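Local coordinates for protein carbonic anhydrase (PDB 6LAC) that probably catalyses the reversible hydration of carbon dioxide to hydrogencarbonate, as a beta-class carbonic anhydrase that binds one zinc ion per subunit, at residues Tyr90-Ser96 / Asp131-Glu136; Leu58-Met62 / Asn138-Gln142. The protein carries 1 engineered substitution. One frame throughout, in Å; residues are numbered along the deposited sequence.

Interaction 1 (Tyr90-Ser96 / Asp131-Glu136); sequences YGCHIAS and DRALVE. With ZN (zinc ion), chain C.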
# COMPACT_ATOMS: atom_id res chain seq x y z
N TYR A 90 3.50 -4.19 -15.56
CA TYR A 90 4.28 -5.24 -16.25
C TYR A 90 5.51 -5.64 -15.43
O TYR A 90 6.18 -4.78 -14.88
CB TYR A 90 4.60 -4.83 -17.68
CG TYR A 90 3.38 -4.57 -18.54
CD1 TYR A 90 2.45 -5.57 -18.80
CD2 TYR A 90 3.20 -3.35 -19.13
CE1 TYR A 90 1.32 -5.32 -19.58
CE2 TYR A 90 2.08 -3.07 -19.91
CZ TYR A 90 1.17 -4.06 -20.15
OH TYR A 90 0.10 -3.75 -20.97
N GLY A 91 5.79 -6.93 -15.44
CA GLY A 91 6.89 -7.51 -14.67
C GLY A 91 6.51 -7.96 -13.29
O GLY A 91 7.38 -8.42 -12.53
N CYS A 92 5.26 -7.75 -12.88
CA CYS A 92 4.72 -8.23 -11.59
C CYS A 92 5.16 -9.66 -11.32
O CYS A 92 5.00 -10.51 -12.17
CB CYS A 92 3.21 -8.12 -11.67
SG CYS A 92 2.38 -8.36 -10.07
N HIS A 93 5.66 -9.96 -10.14
CA HIS A 93 6.02 -11.33 -9.72
C HIS A 93 4.81 -12.02 -9.13
O HIS A 93 4.71 -13.26 -9.12
CB HIS A 93 7.21 -11.34 -8.76
CG HIS A 93 8.43 -10.79 -9.38
ND1 HIS A 93 9.28 -11.52 -10.18
CD2 HIS A 93 8.94 -9.55 -9.35
CE1 HIS A 93 10.26 -10.75 -10.61
NE2 HIS A 93 10.08 -9.54 -10.12
N ILE A 94 3.80 -11.26 -8.70
CA ILE A 94 2.61 -11.87 -8.08
C ILE A 94 1.66 -12.30 -9.21
O ILE A 94 1.23 -13.50 -9.22
CB ILE A 94 2.03 -10.90 -7.03
CG1 ILE A 94 3.00 -10.71 -5.86
CG2 ILE A 94 0.68 -11.38 -6.56
CD1 ILE A 94 2.66 -9.53 -5.01
N ALA A 95 1.23 -11.41 -10.10
CA ALA A 95 0.34 -11.77 -11.25
C ALA A 95 1.22 -12.27 -12.40
O ALA A 95 1.48 -11.54 -13.33
CB ALA A 95 -0.57 -10.65 -11.62
N SER A 96 1.75 -13.48 -12.23
CA SER A 96 2.74 -14.04 -13.17
C SER A 96 2.73 -15.55 -13.04
O SER A 96 2.29 -16.08 -12.02
CB SER A 96 4.14 -13.50 -13.01
OG SER A 96 4.93 -14.26 -12.12
N ASP A 131 2.62 -13.43 -19.25
CA ASP A 131 2.64 -12.75 -17.93
C ASP A 131 2.07 -11.35 -18.13
O ASP A 131 1.26 -10.92 -17.24
CB ASP A 131 4.05 -12.63 -17.40
CG ASP A 131 4.54 -13.94 -16.83
OD1 ASP A 131 3.75 -14.81 -16.46
OD2 ASP A 131 5.78 -13.99 -16.64
N ARG A 132 2.33 -10.68 -19.22
CA ARG A 132 1.78 -9.33 -19.47
C ARG A 132 0.27 -9.43 -19.60
O ARG A 132 -0.44 -8.58 -19.07
CB ARG A 132 2.40 -8.75 -20.73
CG ARG A 132 3.85 -8.35 -20.56
CD ARG A 132 4.47 -7.87 -21.83
NE ARG A 132 4.16 -6.51 -22.11
CZ ARG A 132 4.86 -5.44 -21.69
NH1 ARG A 132 5.91 -5.56 -20.88
NH2 ARG A 132 4.48 -4.27 -22.07
N ALA A 133 -0.24 -10.41 -20.31
CA ALA A 133 -1.70 -10.63 -20.41
C ALA A 133 -2.29 -10.89 -19.03
O ALA A 133 -3.36 -10.39 -18.73
CB ALA A 133 -1.96 -11.75 -21.39
N LEU A 134 -1.65 -11.68 -18.18
CA LEU A 134 -2.19 -11.97 -16.86
C LEU A 134 -2.25 -10.68 -16.05
O LEU A 134 -3.25 -10.43 -15.35
CB LEU A 134 -1.30 -13.00 -16.18
CG LEU A 134 -1.91 -13.67 -14.98
CD1 LEU A 134 -3.19 -14.45 -15.34
CD2 LEU A 134 -0.87 -14.61 -14.37
N VAL A 135 -1.25 -9.83 -16.17
CA VAL A 135 -1.31 -8.51 -15.46
C VAL A 135 -2.57 -7.75 -15.90
O VAL A 135 -3.27 -7.16 -15.08
CB VAL A 135 -0.03 -7.72 -15.71
CG1 VAL A 135 -0.18 -6.27 -15.39
CG2 VAL A 135 1.14 -8.31 -14.94
N GLU A 136 -2.79 -7.67 -17.21
CA GLU A 136 -3.93 -6.89 -17.77
C GLU A 136 -5.24 -7.51 -17.32
O GLU A 136 -6.18 -6.77 -16.95
CB GLU A 136 -3.84 -6.87 -19.31
CG GLU A 136 -2.62 -6.16 -19.84
CD GLU A 136 -2.26 -6.40 -21.29
OE1 GLU A 136 -3.00 -7.17 -21.92
OE2 GLU A 136 -1.22 -5.86 -21.74
ZN ZN C . 3.15 -6.62 -8.76
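Tyr90 OH donates to Glu136 OE2 at 2.6 Å, the shortest polar bond between the loop 90-96 and the helical residues 131-136. The hydroxyl reaches OE2 on the anti side of the carboxylate, 15° out of its plane, and OE2 lies at the edge of the ring. One face of the same ring carries the guanidinium of Arg132 in a stacked cation-pi contact: Arg132 CZ is 3.7 Å from the centroid of the Tyr90 ring and the planes differ by only 14°. A bend in the arginine chain at chi3 (81°) folds the group back over the tyrosine, and a salt bridge from NH2 to Asp169 gives the charge a second partner.

Farther along the loop the contact becomes largely packing, aliphatic side chains of the helix against Cys92 and the loop main chain. Val135 CG2 lies 3.9 Å from Cys92 CB and 3.6 Å from Ala95 O, and Leu134 CD2 rests 3.6 Å from Ser96 N. Cys92 SG binds the zinc at 2.3 Å; Cys34, Asp36 and His89 complete the closed type of site known in beta-class carbonic anhydrases, the aspartate taking the fourth position. A nearly straight bond from Ala95 N, 3.3 Å long, helps fix the rotation of Cys92 SG.

The loop leaves strand 83-89 and lies against helix 127-148; Tyr90 and Val135 both also touch Val167 of strand 162-169, whereas Ala95 and Leu134 meet helix 107-117.

Interaction 2 (Leu58-Met62 / Asn138-Gln142); sequences LGNMM and NVLEQ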
# COMPACT_ATOMS: atom_id res chain seq x y z
N LEU A 58 -0.84 -6.82 -2.25
CA LEU A 58 -0.43 -7.95 -3.09
C LEU A 58 -1.22 -7.95 -4.39
O LEU A 58 -2.45 -8.06 -4.35
CB LEU A 58 -0.68 -9.26 -2.36
CG LEU A 58 0.11 -9.50 -1.07
CD1 LEU A 58 -0.40 -10.75 -0.37
CD2 LEU A 58 1.60 -9.60 -1.38
N GLY A 59 -0.53 -7.92 -5.50
CA GLY A 59 -1.17 -8.08 -6.82
C GLY A 59 -2.12 -6.95 -7.18
O GLY A 59 -2.89 -7.14 -8.13
N ASN A 60 -2.08 -5.81 -6.53
CA ASN A 60 -3.04 -4.70 -6.77
C ASN A 60 -4.44 -5.28 -6.75
O ASN A 60 -5.31 -4.93 -7.60
CB ASN A 60 -2.76 -3.87 -8.03
CG ASN A 60 -2.49 -4.65 -9.30
OD1 ASN A 60 -1.33 -4.97 -9.59
ND2 ASN A 60 -3.52 -4.87 -10.12
N MET A 61 -4.73 -6.14 -5.78
CA MET A 61 -6.04 -6.76 -5.59
C MET A 61 -6.78 -6.17 -4.42
O MET A 61 -6.18 -5.61 -3.50
CB MET A 61 -5.91 -8.28 -5.37
CG MET A 61 -5.24 -9.00 -6.52
SD MET A 61 -5.41 -10.76 -6.19
CE MET A 61 -4.29 -11.36 -7.44
N MET A 62 -8.08 -6.19 -4.55
CA MET A 62 -9.00 -5.97 -3.41
C MET A 62 -9.77 -7.27 -3.22
O MET A 62 -10.44 -7.79 -4.14
CB MET A 62 -9.96 -4.83 -3.72
CG MET A 62 -9.22 -3.55 -3.98
SD MET A 62 -8.60 -2.85 -2.47
CE MET A 62 -10.10 -1.92 -2.08
N ASN A 138 -5.86 -9.33 -14.74
CA ASN A 138 -6.07 -9.11 -13.30
C ASN A 138 -6.63 -7.70 -13.09
O ASN A 138 -7.53 -7.54 -12.28
CB ASN A 138 -4.78 -9.37 -12.54
CG ASN A 138 -4.91 -9.22 -11.06
OD1 ASN A 138 -5.79 -9.83 -10.47
ND2 ASN A 138 -4.02 -8.39 -10.49
N VAL A 139 -6.08 -6.70 -13.75
CA VAL A 139 -6.63 -5.32 -13.61
C VAL A 139 -8.10 -5.31 -14.03
O VAL A 139 -8.94 -4.83 -13.25
CB VAL A 139 -5.84 -4.29 -14.41
CG1 VAL A 139 -6.52 -2.93 -14.34
CG2 VAL A 139 -4.40 -4.16 -13.90
N LEU A 140 -8.42 -5.92 -15.16
CA LEU A 140 -9.83 -5.89 -15.64
C LEU A 140 -10.71 -6.57 -14.63
O LEU A 140 -11.80 -6.04 -14.32
CB LEU A 140 -9.89 -6.57 -16.98
CG LEU A 140 -9.33 -5.80 -18.16
CD1 LEU A 140 -9.27 -6.71 -19.38
CD2 LEU A 140 -10.15 -4.55 -18.46
N GLU A 141 -10.31 -7.73 -14.12
CA GLU A 141 -11.19 -8.47 -13.18
C GLU A 141 -11.24 -7.74 -11.86
O GLU A 141 -12.32 -7.71 -11.23
CB GLU A 141 -10.72 -9.92 -13.09
CG GLU A 141 -10.87 -10.64 -14.42
CD GLU A 141 -12.19 -11.31 -14.74
OE1 GLU A 141 -13.27 -10.76 -14.34
OE2 GLU A 141 -12.15 -12.40 -15.40
N GLN A 142 -10.18 -7.10 -11.40
CA GLN A 142 -10.30 -6.33 -10.14
C GLN A 142 -11.23 -5.13 -10.31
O GLN A 142 -11.96 -4.82 -9.40
CB GLN A 142 -8.92 -5.86 -9.68
CG GLN A 142 -8.01 -7.01 -9.24
CD GLN A 142 -8.57 -7.76 -8.07
OE1 GLN A 142 -9.02 -7.17 -7.11
NE2 GLN A 142 -8.53 -9.08 -8.11
O HOH W 1 -2.48 -6.77 -12.36
O HOH W 2 -10.27 -10.02 -5.89
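Met62 N donates to Gln142 OE1 at 2.9 Å with an N-H...O angle of 164°, approaching from above the carbonyl plane. Asn138 ND2 gives its bond to Gly59 O, also 2.9 Å long; this bond is more bent, with an N-H...O angle of 135°, although the acceptor lies in the amide plane of Asn138. Two side-chain amides of the helix thus bind backbone groups of the loop 58-62. Placing Asn138 CG anti to the backbone N (chi1 -178°) directs its amide at the loop, whereas Gln142 gets there by folding at chi2.

Each amide also engages a water. One accepts from both Asn138 ND2 and Asn60 ND2, bridging two amides whose planes are steeply inclined to each other; the other accepts from Gln142 NE2 and donates to Met62 O. Asn60 O, by contrast, is buried without a polar partner.

Around these bonds the packing is mostly of Met61 against the two amides. Its extended chain lays Met61 CG 3.7 Å from Gln142 NE2 and Met61 CE 3.7 Å from Asn138 OD1, while Val139 CG2 comes 3.9 Å from Asn60 ND2. Asn60 also touches Cys34, a zinc ligand, and Met61 packs on Leu111 of helix 107-117.

Helix 127-148 therefore grips main-chain groups of the loop, one carbonyl and one N-H, so these two direct bonds do not depend on the loop's side chains, and a water carries the network on to Asn60 beside the zinc site.

Helix 127-148 supplies one side of both contacts, with interaction 2 about two turns farther along it, and their centres lie about 10 Å apart. Interaction 1 is only partly buried; it buries 487 Å² and combines a charged, aromatic end with a largely aliphatic one that reaches a zinc ligand. Interaction 2, nearer the centre of the chain, buries 258 Å² and relies on neutral amides, main-chain groups and waters. The two loops also meet directly: Ile94 CD1 packs 3.6 Å from Gly59 N. Segment 90-96 carries a metal ligand, whereas 58-62 borders the site through Asn60, whose side chain is about 5 Å from the zinc.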